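Local coordinates for protein beta-L-arabinobiosidase (Bacteroides thetaiotaomicron, PDB 5MQR) that probably hydrolyses glycosidic linkages to L-arabinofuranose residues during the breakdown of complex plant pectin by a gut bacterium, at residues 528-533 with 545-550; 475-480 with 602-607; 974-979 with 1044-1049; 905-910 with 968-973. All blocks are in the same frame, centred on the assembly; numbering follows the deposited sequence. Where two conformers were deposited one is given.

Contact 1. Residues 528-533 with 545-550; sequences KTYHVE and VYVDGK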
loop_
_atom_site.group_PDB
_atom_site.type_symbol
_atom_site.label_atom_id
_atom_site.label_comp_id
_atom_site.label_asym_id
_atom_site.label_seq_id
_atom_site.Cartn_x
_atom_site.Cartn_y
_atom_site.Cartn_z
ATOM N N LYS A 528 -20.015 -29.946 -15.367
ATOM C CA LYS A 528 -20.846 -28.882 -15.897
ATOM C C LYS A 528 -20.337 -27.575 -15.294
ATOM O O LYS A 528 -19.977 -27.519 -14.111
ATOM C CB LYS A 528 -22.288 -29.162 -15.485
ATOM C CG LYS A 528 -23.358 -28.454 -16.290
ATOM C CD LYS A 528 -24.710 -29.169 -16.192
ATOM C CE LYS A 528 -25.746 -28.533 -17.120
ATOM N NZ LYS A 528 -25.998 -27.115 -16.737
ATOM N N THR A 529 -20.285 -26.538 -16.115
ATOM C CA THR A 529 -19.843 -25.222 -15.703
ATOM C C THR A 529 -21.073 -24.377 -15.311
ATOM O O THR A 529 -21.992 -24.200 -16.115
ATOM C CB THR A 529 -19.045 -24.560 -16.841
ATOM O OG1 THR A 529 -17.839 -25.308 -17.050
ATOM C CG2 THR A 529 -18.678 -23.106 -16.510
ATOM N N TYR A 530 -21.065 -23.881 -14.074
ATOM C CA TYR A 530 -22.115 -23.037 -13.516
ATOM C C TYR A 530 -21.544 -21.627 -13.296
ATOM O O TYR A 530 -20.455 -21.481 -12.740
ATOM C CB TYR A 530 -22.576 -23.599 -12.172
ATOM C CG TYR A 530 -23.222 -24.964 -12.247
ATOM C CD1 TYR A 530 -24.524 -25.118 -12.735
ATOM C CD2 TYR A 530 -22.549 -26.097 -11.824
ATOM C CE1 TYR A 530 -25.133 -26.368 -12.801
ATOM C CE2 TYR A 530 -23.149 -27.344 -11.885
ATOM C CZ TYR A 530 -24.437 -27.466 -12.377
ATOM O OH TYR A 530 -25.006 -28.689 -12.422
ATOM N N HIS A 531 -22.252 -20.601 -13.757
ATOM C CA HIS A 531 -21.864 -19.254 -13.475
ATOM C C HIS A 531 -22.539 -18.806 -12.173
ATOM O O HIS A 531 -23.766 -18.676 -12.116
ATOM C CB HIS A 531 -22.213 -18.321 -14.629
ATOM C CG HIS A 531 -21.639 -16.958 -14.446
ATOM N ND1 HIS A 531 -20.279 -16.725 -14.440
ATOM C CD2 HIS A 531 -22.227 -15.764 -14.192
ATOM C CE1 HIS A 531 -20.058 -15.443 -14.203
ATOM N NE2 HIS A 531 -21.223 -14.837 -14.055
ATOM N N VAL A 532 -21.728 -18.589 -11.142
ATOM C CA VAL A 532 -22.222 -18.255 -9.816
ATOM C C VAL A 532 -21.994 -16.789 -9.544
ATOM O O VAL A 532 -20.893 -16.301 -9.785
ATOM C CB VAL A 532 -21.502 -19.039 -8.710
ATOM C CG1 VAL A 532 -22.170 -18.778 -7.362
ATOM C CG2 VAL A 532 -21.532 -20.526 -9.036
ATOM N N GLU A 533 -23.039 -16.098 -9.074
ATOM C CA GLU A 533 -22.911 -14.705 -8.613
ATOM C C GLU A 533 -23.518 -14.600 -7.225
ATOM O O GLU A 533 -24.633 -15.016 -6.979
ATOM C CB GLU A 533 -23.563 -13.666 -9.553
ATOM C CG GLU A 533 -23.181 -12.218 -9.176
ATOM C CD GLU A 533 -23.594 -11.154 -10.185
ATOM O OE1 GLU A 533 -24.346 -11.478 -11.119
ATOM O OE2 GLU A 533 -23.170 -9.974 -10.028
ATOM N N VAL A 545 -27.827 -15.497 -4.093
ATOM C CA VAL A 545 -26.967 -16.306 -4.936
ATOM C C VAL A 545 -27.689 -16.550 -6.254
ATOM O O VAL A 545 -28.886 -16.864 -6.277
ATOM C CB VAL A 545 -26.569 -17.622 -4.246
ATOM C CG1 VAL A 545 -25.844 -18.549 -5.196
ATOM C CG2 VAL A 545 -25.665 -17.310 -3.062
ATOM N N TYR A 546 -26.958 -16.354 -7.342
ATOM C CA TYR A 546 -27.485 -16.593 -8.669
ATOM C C TYR A 546 -26.641 -17.670 -9.324
ATOM O O TYR A 546 -25.417 -17.703 -9.170
ATOM C CB TYR A 546 -27.438 -15.317 -9.512
ATOM C CG TYR A 546 -28.270 -14.159 -8.971
ATOM C CD1 TYR A 546 -27.779 -13.315 -7.974
ATOM C CD2 TYR A 546 -29.548 -13.905 -9.474
ATOM C CE1 TYR A 546 -28.551 -12.254 -7.487
ATOM C CE2 TYR A 546 -30.315 -12.847 -9.010
ATOM C CZ TYR A 546 -29.820 -12.037 -8.013
ATOM O OH TYR A 546 -30.617 -11.016 -7.568
ATOM N N VAL A 547 -27.309 -18.551 -10.056
ATOM C CA VAL A 547 -26.632 -19.510 -10.890
ATOM C C VAL A 547 -27.166 -19.366 -12.304
ATOM O O VAL A 547 -28.401 -19.426 -12.534
ATOM C CB VAL A 547 -26.827 -20.939 -10.370
ATOM C CG1 VAL A 547 -26.303 -21.958 -11.391
ATOM C CG2 VAL A 547 -26.129 -21.091 -9.018
ATOM N N ASP A 548 -26.232 -19.177 -13.244
ATOM C CA ASP A 548 -26.568 -19.002 -14.670
ATOM C C ASP A 548 -27.637 -17.923 -14.852
ATOM O O ASP A 548 -28.560 -18.078 -15.628
ATOM C CB ASP A 548 -27.015 -20.338 -15.306
ATOM C CG ASP A 548 -25.924 -21.420 -15.257
ATOM O OD1 ASP A 548 -24.728 -21.069 -15.218
ATOM O OD2 ASP A 548 -26.266 -22.631 -15.296
ATOM N N GLY A 549 -27.515 -16.838 -14.103
ATOM C CA GLY A 549 -28.446 -15.722 -14.207
ATOM C C GLY A 549 -29.757 -15.815 -13.421
ATOM O O GLY A 549 -30.500 -14.856 -13.409
ATOM N N LYS A 550 -30.038 -16.937 -12.753
ATOM C CA LYS A 550 -31.283 -17.099 -11.997
ATOM C C LYS A 550 -31.041 -17.170 -10.504
ATOM O O LYS A 550 -30.151 -17.879 -10.051
ATOM C CB LYS A 550 -32.031 -18.340 -12.479
ATOM C CG LYS A 550 -32.808 -18.037 -13.762
ATOM C CD LYS A 550 -32.794 -19.166 -14.792
ATOM C CE LYS A 550 -33.305 -18.639 -16.133
ATOM N NZ LYS A 550 -33.705 -19.771 -17.012
HETATM O O HOH W 1 -24.668 -24.274 -16.453
HETATM O O HOH W 2 -22.521 -21.688 -17.247
HETATM O O HOH W 3 -25.612 -16.304 -12.156
#
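The ring of Tyr546 receives Glu533 O at its edge, in the ring plane and 3.7 Å from CD1, while the ring of Tyr530 is met obliquely by Val547 CG1 and by Asp548 OD2, its plane 21° from that of the carboxylate. These groups belong to a beta hairpin in which strand 530-537 runs antiparallel to strand 542-547. Glu533 and Tyr546 form a hydrogen-bonded pair, with Tyr546 N donating to Glu533 O at 2.7 Å and Glu533 N returning the bond to Tyr546 O. Their neighbours Val532 and Val547 form a non-hydrogen-bonded pair on the buried face, where Val547 CG1 lies 3.9 Å from Tyr530 CD1 and Met522 packs against Tyr530 and Val547.

Beyond Val547 the second strand leaves in a type I' turn to Lys550, and a side chain takes over one half of the pairing. Asp548 turns its CG to lie beside its own backbone N (chi1 -61°), which brings OD1 to within 2.9 Å of His531 N in a nearly straight bond of 175°. The carboxylate thus accepts the N-H that a continuing strand would otherwise have met with a carbonyl. The His531 ring looks elsewhere, bonding through ND1 to Asp476. The other half stays with the backbone: Asp548 N donates to His531 O at 2.8 Å. A water oxygen 3.0 Å from His531 O also donates to it, and accepts from Gly549 N.

Contact 2. Residues 475-480 with 602-607; sequences FDLSAG and YRIANV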
loop_
_atom_site.group_PDB
_atom_site.type_symbol
_atom_site.label_atom_id
_atom_site.label_comp_id
_atom_site.label_asym_id
_atom_site.label_seq_id
_atom_site.Cartn_x
_atom_site.Cartn_y
_atom_site.Cartn_z
ATOM N N PHE A 475 -17.999 -16.006 -10.371
ATOM C CA PHE A 475 -17.005 -16.958 -10.829
ATOM C C PHE A 475 -17.709 -18.104 -11.503
ATOM O O PHE A 475 -18.892 -18.339 -11.255
ATOM C CB PHE A 475 -16.112 -17.478 -9.669
ATOM C CG PHE A 475 -16.880 -18.067 -8.511
ATOM C CD1 PHE A 475 -17.205 -19.420 -8.493
ATOM C CD2 PHE A 475 -17.270 -17.274 -7.438
ATOM C CE1 PHE A 475 -17.919 -19.960 -7.446
ATOM C CE2 PHE A 475 -17.987 -17.822 -6.380
ATOM C CZ PHE A 475 -18.313 -19.161 -6.388
ATOM N N ASP A 476 -16.978 -18.795 -12.372
ATOM C CA ASP A 476 -17.438 -20.043 -12.965
ATOM C C ASP A 476 -16.920 -21.201 -12.133
ATOM O O ASP A 476 -15.787 -21.184 -11.686
ATOM C CB ASP A 476 -16.972 -20.161 -14.410
ATOM C CG ASP A 476 -17.574 -19.108 -15.290
ATOM O OD1 ASP A 476 -18.814 -18.999 -15.312
ATOM O OD2 ASP A 476 -16.824 -18.372 -15.955
ATOM N N LEU A 477 -17.758 -22.212 -11.958
ATOM C CA LEU A 477 -17.516 -23.319 -11.040
ATOM C C LEU A 477 -17.848 -24.609 -11.747
ATOM O O LEU A 477 -18.921 -24.738 -12.354
ATOM C CB LEU A 477 -18.443 -23.187 -9.833
ATOM C CG LEU A 477 -18.475 -24.259 -8.750
ATOM C CD1 LEU A 477 -17.138 -24.412 -8.043
ATOM C CD2 LEU A 477 -19.557 -23.865 -7.757
ATOM N N SER A 478 -16.950 -25.572 -11.640
ATOM C CA SER A 478 -17.190 -26.930 -12.134
ATOM C C SER A 478 -16.676 -27.919 -11.117
ATOM O O SER A 478 -15.607 -27.719 -10.554
ATOM C CB SER A 478 -16.457 -27.144 -13.446
ATOM O OG SER A 478 -16.955 -28.298 -14.104
ATOM N N ALA A 479 -17.432 -28.982 -10.895
ATOM C CA ALA A 479 -17.037 -30.069 -10.005
ATOM C C ALA A 479 -16.795 -31.341 -10.813
ATOM O O ALA A 479 -17.594 -31.695 -11.675
ATOM C CB ALA A 479 -18.138 -30.310 -8.982
ATOM N N GLY A 480 -15.721 -32.062 -10.514
ATOM C CA GLY A 480 -15.430 -33.322 -11.204
ATOM C C GLY A 480 -16.273 -34.528 -10.793
ATOM O O GLY A 480 -16.027 -35.637 -11.267
ATOM N N TYR A 602 -12.356 -29.824 -7.877
ATOM C CA TYR A 602 -13.167 -28.631 -8.169
ATOM C C TYR A 602 -12.346 -27.654 -8.981
ATOM O O TYR A 602 -11.132 -27.564 -8.824
ATOM C CB TYR A 602 -13.641 -27.966 -6.878
ATOM C CG TYR A 602 -14.373 -28.931 -5.987
ATOM C CD1 TYR A 602 -15.727 -29.193 -6.176
ATOM C CD2 TYR A 602 -13.693 -29.648 -4.995
ATOM C CE1 TYR A 602 -16.401 -30.114 -5.376
ATOM C CE2 TYR A 602 -14.360 -30.580 -4.206
ATOM C CZ TYR A 602 -15.709 -30.795 -4.390
ATOM O OH TYR A 602 -16.359 -31.698 -3.595
ATOM N N ARG A 603 -13.018 -26.914 -9.847
ATOM C CA ARG A 603 -12.367 -25.928 -10.680
ATOM C C ARG A 603 -13.095 -24.574 -10.631
ATOM O O ARG A 603 -14.327 -24.529 -10.670
ATOM C CB ARG A 603 -12.357 -26.427 -12.099
ATOM C CG ARG A 603 -11.437 -27.598 -12.332
ATOM C CD ARG A 603 -11.665 -28.104 -13.734
ATOM N NE ARG A 603 -10.751 -29.168 -14.093
ATOM C CZ ARG A 603 -10.842 -30.427 -13.689
ATOM N NH1 ARG A 603 -11.797 -30.821 -12.855
ATOM N NH2 ARG A 603 -9.948 -31.306 -14.109
ATOM N N ILE A 604 -12.338 -23.478 -10.551
ATOM C CA ILE A 604 -12.931 -22.142 -10.671
ATOM C C ILE A 604 -12.213 -21.335 -11.743
ATOM O O ILE A 604 -11.057 -21.586 -12.057
ATOM C CB ILE A 604 -13.006 -21.381 -9.323
ATOM C CG1 ILE A 604 -11.621 -21.209 -8.703
ATOM C CG2 ILE A 604 -13.912 -22.134 -8.353
ATOM C CD1 ILE A 604 -11.602 -20.340 -7.456
ATOM N N ALA A 605 -12.950 -20.394 -12.320
ATOM C CA ALA A 605 -12.445 -19.522 -13.357
ATOM C C ALA A 605 -13.144 -18.162 -13.328
ATOM O O ALA A 605 -14.272 -18.044 -12.865
ATOM C CB ALA A 605 -12.652 -20.171 -14.722
ATOM N N ASN A 606 -12.461 -17.152 -13.859
ATOM C CA ASN A 606 -13.050 -15.833 -14.115
ATOM C C ASN A 606 -13.601 -15.221 -12.827
ATOM O O ASN A 606 -14.766 -14.825 -12.757
ATOM C CB ASN A 606 -14.131 -15.920 -15.196
ATOM C CG ASN A 606 -13.597 -16.465 -16.499
ATOM O OD1 ASN A 606 -12.609 -15.970 -17.032
ATOM N ND2 ASN A 606 -14.247 -17.481 -17.014
ATOM N N VAL A 607 -12.753 -15.164 -11.811
ATOM C CA VAL A 607 -13.174 -14.717 -10.515
ATOM C C VAL A 607 -13.185 -13.190 -10.577
ATOM O O VAL A 607 -12.143 -12.591 -10.830
ATOM C CB VAL A 607 -12.206 -15.211 -9.428
ATOM C CG1 VAL A 607 -12.629 -14.678 -8.073
ATOM C CG2 VAL A 607 -12.141 -16.729 -9.424
HETATM O O HOH W 4 -14.087 -29.783 -11.795
#
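Ser478 O is gripped by Arg603 N at 2.8 Å, the donor arriving nearly along the carbonyl axis, and more weakly by a water that also accepts from Arg603 NH1 in the guanidinium plane. Ser478 N completes this hydrogen-bonded pair by donating to Arg603 O. The Arg603 side chain is extended from CG to NE, which makes a salt bridge with Glu444. The same pattern recurs two residues away, where Asp476 N gives a bond to Ala605 O at 2.9 Å.

Asp476 also works through its side chain. Its OD2 is met by Asn606 ND2 at 2.9 Å, with the acceptor close to the amide plane although carboxylate and amide stand at 90° to each other, and its OD1 takes the second bond from His531. Asn606 adopts a left-handed backbone conformation, and past it the pairing shifts by one residue, bringing Phe475 CB to within 4.0 Å of Val607 CG2.

The opposite face is apolar. Leu477 CD1 touches Ile604 CG2 at 4.0 Å, and Ala479 CB meets the Tyr602 ring obliquely, 3.9 Å from CD1. Phe475 places CG between its N and carbonyl carbon (chi1 55°), and its ring meets Phe569 edge-to-face. Leu477 and Tyr602 reach Leu487 of a second sheet. An antiparallel pair with one polar face and one packed on a facing sheet is typical of a beta sandwich, consistent with a carbohydrate-binding-module-like domain.

Contact 3. Residues 974-979 with 1044-1049; sequences VYFRQM and PLIPAD
Both aromatic side chains that helix 972-985 offers to Leu1045 and Pro1047 are swung away from their own backbone nitrogens, Tyr975 with chi1 172° and Phe976 with chi1 -175°, and this sends the two rings out from the helix toward the loop. Leu1045 answers by turning its CG beside its N, which sets the CD1 methyl over one face of the tyrosine ring. Its CD1 sits 3.9 Å from the centroid of the Tyr975 ring and only 8° off the ring normal, a well-centred CH-pi contact. Leu1045 CB approaches the same ring beside this point, 3.7 Å from Tyr975 CD2, the two side chains crossing at about a right angle.

One residue farther along the helix, Phe976 meets the proline. Pro1047 CD lies 3.8 Å from Phe976 CB and reaches the ring obliquely, while Ile1046 CG2 comes to 4.4 Å from Phe976 CD2. Other parts of the chain complete the surroundings of this ring: Trp1051 meets it edge-to-face, Phe668 lies against it at a modest tilt, and Leu1029 adds an aliphatic contact.

The loop lies between strands 1040-1042 and 1053-1061 of the C-terminal family 65-type domain, the helix in the MGH1-like glycoside hydrolase domain. This is apolar packing between a helical domain, consistent with the (alpha/alpha)6 fold of six-hairpin glycosidases, and the small beta domain that follows it.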
loop_
_atom_site.group_PDB
_atom_site.type_symbol
_atom_site.label_atom_id
_atom_site.label_comp_id
_atom_site.label_asym_id
_atom_site.label_seq_id
_atom_site.Cartn_x
_atom_site.Cartn_y
_atom_site.Cartn_z
ATOM N N VAL A 974 10.275 26.836 -1.157
ATOM C CA VAL A 974 9.590 28.083 -1.302
ATOM C C VAL A 974 8.099 27.889 -1.593
ATOM O O VAL A 974 7.267 28.566 -0.990
ATOM C CB VAL A 974 10.251 28.990 -2.369
ATOM C CG1 VAL A 974 9.412 30.244 -2.619
ATOM C CG2 VAL A 974 11.644 29.392 -1.900
ATOM N N TYR A 975 7.780 27.011 -2.534
ATOM C CA TYR A 975 6.383 26.753 -2.865
ATOM C C TYR A 975 5.664 26.147 -1.640
ATOM O O TYR A 975 4.554 26.571 -1.286
ATOM C CB TYR A 975 6.231 25.836 -4.103
ATOM C CG TYR A 975 4.809 25.406 -4.335
ATOM C CD1 TYR A 975 3.931 26.171 -5.103
ATOM C CD2 TYR A 975 4.325 24.249 -3.764
ATOM C CE1 TYR A 975 2.596 25.783 -5.286
ATOM C CE2 TYR A 975 3.014 23.844 -3.941
ATOM C CZ TYR A 975 2.149 24.607 -4.699
ATOM O OH TYR A 975 0.848 24.172 -4.854
ATOM N N PHE A 976 6.296 25.161 -1.016
ATOM C CA PHE A 976 5.719 24.496 0.147
ATOM C C PHE A 976 5.435 25.488 1.250
ATOM O O PHE A 976 4.366 25.452 1.854
ATOM C CB PHE A 976 6.642 23.403 0.711
ATOM C CG PHE A 976 6.022 22.613 1.831
ATOM C CD1 PHE A 976 6.160 23.025 3.157
ATOM C CD2 PHE A 976 5.268 21.488 1.558
ATOM C CE1 PHE A 976 5.560 22.323 4.189
ATOM C CE2 PHE A 976 4.693 20.750 2.589
ATOM C CZ PHE A 976 4.824 21.174 3.909
ATOM N N ARG A 977 6.399 26.369 1.495
ATOM C CA ARG A 977 6.302 27.349 2.567
ATOM C C ARG A 977 5.122 28.296 2.346
ATOM O O ARG A 977 4.415 28.619 3.290
ATOM C CB ARG A 977 7.628 28.116 2.726
ATOM C CG ARG A 977 7.694 29.128 3.870
ATOM C CD ARG A 977 7.344 28.482 5.221
ATOM N NE ARG A 977 7.388 29.454 6.315
ATOM C CZ ARG A 977 6.792 29.319 7.507
ATOM N NH1 ARG A 977 6.066 28.243 7.825
ATOM N NH2 ARG A 977 6.915 30.297 8.405
ATOM N N GLN A 978 4.884 28.705 1.107
ATOM C CA GLN A 978 3.756 29.595 0.816
ATOM C C GLN A 978 2.422 28.867 0.929
ATOM O O GLN A 978 1.450 29.464 1.376
ATOM C CB GLN A 978 3.893 30.269 -0.554
ATOM C CG GLN A 978 4.924 31.385 -0.577
ATOM C CD GLN A 978 4.663 32.451 0.491
ATOM O OE1 GLN A 978 3.523 32.773 0.776
ATOM N NE2 GLN A 978 5.711 32.978 1.087
HETATM N N MSE A 979 2.384 27.587 0.550
HETATM C CA MSE A 979 1.209 26.772 0.814
HETATM C C MSE A 979 0.980 26.599 2.299
HETATM O O MSE A 979 -0.162 26.633 2.734
HETATM C CB MSE A 979 1.283 25.404 0.134
HETATM C CG MSE A 979 1.165 25.515 -1.378
HETATM SE SE MSE A 979 -0.691 25.875 -1.906
HETATM C CE MSE A 979 -1.502 24.115 -1.501
ATOM N N PRO A 1044 5.396 16.280 -7.665
ATOM C CA PRO A 1044 5.142 16.928 -6.381
ATOM C C PRO A 1044 6.152 18.008 -6.056
ATOM O O PRO A 1044 7.330 17.818 -6.266
ATOM C CB PRO A 1044 5.258 15.796 -5.369
ATOM C CG PRO A 1044 5.198 14.547 -6.155
ATOM C CD PRO A 1044 5.737 14.861 -7.504
ATOM N N LEU A 1045 5.673 19.131 -5.549
ATOM C CA LEU A 1045 6.540 20.211 -5.116
ATOM C C LEU A 1045 6.646 20.199 -3.596
ATOM O O LEU A 1045 6.408 21.189 -2.931
ATOM C CB LEU A 1045 6.001 21.561 -5.623
ATOM C CG LEU A 1045 5.713 21.628 -7.111
ATOM C CD1 LEU A 1045 4.972 22.912 -7.437
ATOM C CD2 LEU A 1045 6.980 21.459 -7.927
ATOM N N ILE A 1046 6.962 19.050 -3.044
ATOM C CA ILE A 1046 7.186 18.892 -1.626
ATOM C C ILE A 1046 8.689 18.652 -1.559
ATOM O O ILE A 1046 9.212 17.906 -2.369
ATOM C CB ILE A 1046 6.373 17.709 -1.111
ATOM C CG1 ILE A 1046 4.906 18.011 -1.334
ATOM C CG2 ILE A 1046 6.637 17.456 0.367
ATOM C CD1 ILE A 1046 3.975 16.876 -0.972
ATOM N N PRO A 1047 9.406 19.327 -0.646
ATOM C CA PRO A 1047 10.828 19.004 -0.548
ATOM C C PRO A 1047 11.096 17.588 -0.071
ATOM O O PRO A 1047 10.237 16.942 0.572
ATOM C CB PRO A 1047 11.378 20.008 0.473
ATOM C CG PRO A 1047 10.213 20.744 1.028
ATOM C CD PRO A 1047 9.033 20.515 0.143
ATOM N N ALA A 1048 12.292 17.122 -0.399
ATOM C CA ALA A 1048 12.797 15.868 0.125
ATOM C C ALA A 1048 12.856 15.989 1.648
ATOM O O ALA A 1048 13.297 17.022 2.184
ATOM C CB ALA A 1048 14.190 15.552 -0.448
ATOM N N ASP A 1049 12.364 14.952 2.322
ATOM C CA ASP A 1049 12.383 14.850 3.800
ATOM C C ASP A 1049 11.408 15.757 4.534
ATOM O O ASP A 1049 11.537 15.945 5.752
ATOM C CB ASP A 1049 13.810 15.008 4.381
ATOM C CG ASP A 1049 14.760 13.986 3.829
ATOM O OD1 ASP A 1049 14.592 12.791 4.195
ATOM O OD2 ASP A 1049 15.638 14.361 3.011
#

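Contact 4. Residues 905-910 with 968-973; sequences VAWKEI and TVLSDS
From CB, the side chain of Leu970 runs toward Trp907 with CG beside its own N (chi1 -64°), and at CG it forks. The CD1 branch settles against the base of the tryptophan, 3.9 Å from Trp907 CE3 and 4.0 Å from Trp907 CB, meeting the indole obliquely. The CD2 branch passes to the backbone, 3.8 Å from Trp907 O, and reaches Ile910 CB more loosely at 4.5 Å. Trp907 O also accepts from Ile910 N, so the methyl lies against a carbonyl that already has one bond within residues 905-910.

Val969 holds the next position with both of its methyls. Its CG1 lies 3.8 Å from Lys908 CG and 4.2 Å from Trp907 CB, and its CG2 lies 4.1 Å from Lys908 CE. The lysine is extended beyond CG and crosses the valine at about a right angle.

Although the CB of Trp907 points at this contact, its indole leads away from it, stacking with Phe961 and Tyr889 and meeting Trp892 edge-to-face. Residues 905-908 keep helical backbone angles after helix 901-904 without its regular bonds, and 909-910 begin a 3-10 turn. Residues 968-971 are the last part of the connection from helix 948-964 to helix 972-985, with Ser971 at the N-cap position. Trp907 and Leu970 both pack on Met958, so the interhelical loop and the 905-910 turn meet beside that residue of helix 948-964.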
loop_
_atom_site.group_PDB
_atom_site.type_symbol
_atom_site.label_atom_id
_atom_site.label_comp_id
_atom_site.label_asym_id
_atom_site.label_seq_id
_atom_site.Cartn_x
_atom_site.Cartn_y
_atom_site.Cartn_z
ATOM N N VAL A 905 13.328 36.665 -13.276
ATOM C CA VAL A 905 13.673 37.552 -12.182
ATOM C C VAL A 905 12.426 38.093 -11.444
ATOM O O VAL A 905 12.507 38.337 -10.258
ATOM C CB VAL A 905 14.601 38.676 -12.680
ATOM C CG1 VAL A 905 13.824 39.673 -13.507
ATOM C CG2 VAL A 905 15.290 39.379 -11.527
ATOM N N ALA A 906 11.279 38.226 -12.119
ATOM C CA ALA A 906 10.007 38.581 -11.456
ATOM C C ALA A 906 9.659 37.714 -10.236
ATOM O O ALA A 906 9.133 38.191 -9.235
ATOM C CB ALA A 906 8.852 38.547 -12.457
ATOM N N TRP A 907 9.981 36.436 -10.341
ATOM C CA TRP A 907 9.681 35.484 -9.296
ATOM C C TRP A 907 10.556 35.628 -8.042
ATOM O O TRP A 907 10.235 35.042 -7.006
ATOM C CB TRP A 907 9.743 34.056 -9.856
ATOM C CG TRP A 907 8.593 33.781 -10.742
ATOM C CD1 TRP A 907 8.591 33.732 -12.095
ATOM C CD2 TRP A 907 7.263 33.531 -10.327
ATOM N NE1 TRP A 907 7.328 33.470 -12.562
ATOM C CE2 TRP A 907 6.490 33.332 -11.493
ATOM C CE3 TRP A 907 6.641 33.457 -9.082
ATOM C CZ2 TRP A 907 5.122 33.064 -11.445
ATOM C CZ3 TRP A 907 5.277 33.189 -9.032
ATOM C CH2 TRP A 907 4.535 32.988 -10.208
ATOM N N LYS A 908 11.630 36.413 -8.113
ATOM C CA LYS A 908 12.448 36.674 -6.930
ATOM C C LYS A 908 11.669 37.424 -5.857
ATOM O O LYS A 908 11.975 37.288 -4.677
ATOM C CB LYS A 908 13.727 37.440 -7.280
ATOM C CG LYS A 908 14.710 36.601 -8.064
ATOM C CD LYS A 908 16.053 37.289 -8.267
ATOM C CE LYS A 908 17.024 36.314 -8.930
ATOM N NZ LYS A 908 18.422 36.841 -8.987
ATOM N N GLU A 909 10.648 38.177 -6.263
ATOM C CA GLU A 909 9.863 38.969 -5.318
ATOM C C GLU A 909 9.003 38.125 -4.379
ATOM O O GLU A 909 8.533 38.613 -3.368
ATOM C CB GLU A 909 9.009 39.998 -6.056
ATOM C CG GLU A 909 9.826 40.951 -6.908
ATOM C CD GLU A 909 10.919 41.644 -6.102
ATOM O OE1 GLU A 909 10.555 42.402 -5.177
ATOM O OE2 GLU A 909 12.129 41.411 -6.379
ATOM N N ILE A 910 8.835 36.855 -4.701
ATOM C CA ILE A 910 8.175 35.913 -3.816
ATOM C C ILE A 910 8.958 35.738 -2.499
ATOM O O ILE A 910 8.348 35.544 -1.438
ATOM C CB ILE A 910 7.956 34.561 -4.534
ATOM C CG1 ILE A 910 6.995 34.721 -5.711
ATOM C CG2 ILE A 910 7.408 33.495 -3.604
ATOM C CD1 ILE A 910 5.606 35.235 -5.388
ATOM N N THR A 968 15.602 28.500 -12.250
ATOM C CA THR A 968 16.558 28.292 -11.147
ATOM C C THR A 968 16.309 29.226 -9.950
ATOM O O THR A 968 17.116 29.261 -9.023
ATOM C CB THR A 968 18.014 28.491 -11.640
ATOM O OG1 THR A 968 18.115 29.779 -12.250
ATOM C CG2 THR A 968 18.409 27.408 -12.672
ATOM N N VAL A 969 15.196 29.949 -9.949
ATOM C CA VAL A 969 14.921 30.936 -8.910
ATOM C C VAL A 969 14.207 30.347 -7.666
ATOM O O VAL A 969 14.519 30.710 -6.543
ATOM C CB VAL A 969 14.164 32.134 -9.530
ATOM C CG1 VAL A 969 13.538 33.036 -8.477
ATOM C CG2 VAL A 969 15.126 32.947 -10.390
ATOM N N LEU A 970 13.278 29.431 -7.872
ATOM C CA LEU A 970 12.407 28.931 -6.830
ATOM C C LEU A 970 12.628 27.435 -6.574
ATOM O O LEU A 970 12.632 26.643 -7.510
ATOM C CB LEU A 970 10.959 29.139 -7.255
ATOM C CG LEU A 970 10.493 30.578 -7.435
ATOM C CD1 LEU A 970 9.067 30.581 -7.957
ATOM C CD2 LEU A 970 10.592 31.327 -6.114
ATOM N N SER A 971 12.799 27.073 -5.304
ATOM C CA SER A 971 12.862 25.685 -4.892
ATOM C C SER A 971 11.480 25.202 -4.432
ATOM O O SER A 971 10.559 25.977 -4.218
ATOM C CB SER A 971 13.874 25.519 -3.750
ATOM O OG SER A 971 13.495 26.303 -2.643
ATOM N N ASP A 972 11.367 23.896 -4.264
ATOM C CA ASP A 972 10.199 23.294 -3.635
ATOM C C ASP A 972 9.886 23.899 -2.247
ATOM O O ASP A 972 8.714 24.135 -1.934
ATOM C CB ASP A 972 10.351 21.760 -3.546
ATOM C CG ASP A 972 10.316 21.076 -4.915
ATOM O OD1 ASP A 972 10.088 21.769 -5.926
ATOM O OD2 ASP A 972 10.537 19.836 -4.978
ATOM N N SER A 973 10.922 24.168 -1.450
ATOM C CA SER A 973 10.748 24.740 -0.114
ATOM C C SER A 973 9.990 26.025 -0.149
ATOM O O SER A 973 9.190 26.289 0.744
ATOM C CB SER A 973 12.090 25.012 0.571
ATOM O OG SER A 973 12.659 23.774 0.874
#

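In the fold
The four contacts fall into two distant pairs on opposite sides of the chain's centre, with centres of contacts 1 and 3 about 54 Å apart. Contacts 1 and 2 share one antiparallel sheet, in which strand 470-479 lies between strands 530-537 and 600-610; His531 and Asp476 tie them together across it. Contacts 3 and 4, with centres about 12 Å apart, both use helix 972-985, one along its body and the other at its start. Backbone hydrogen bonds dominate the sheet pair, whereas the helical pair relies on apolar packing, with aliphatic groups set against rings and, in contact 4, against a lysine chain as well. Contacts 2, 3 and 4 are largely buried; contact 1 is partly solvent-facing.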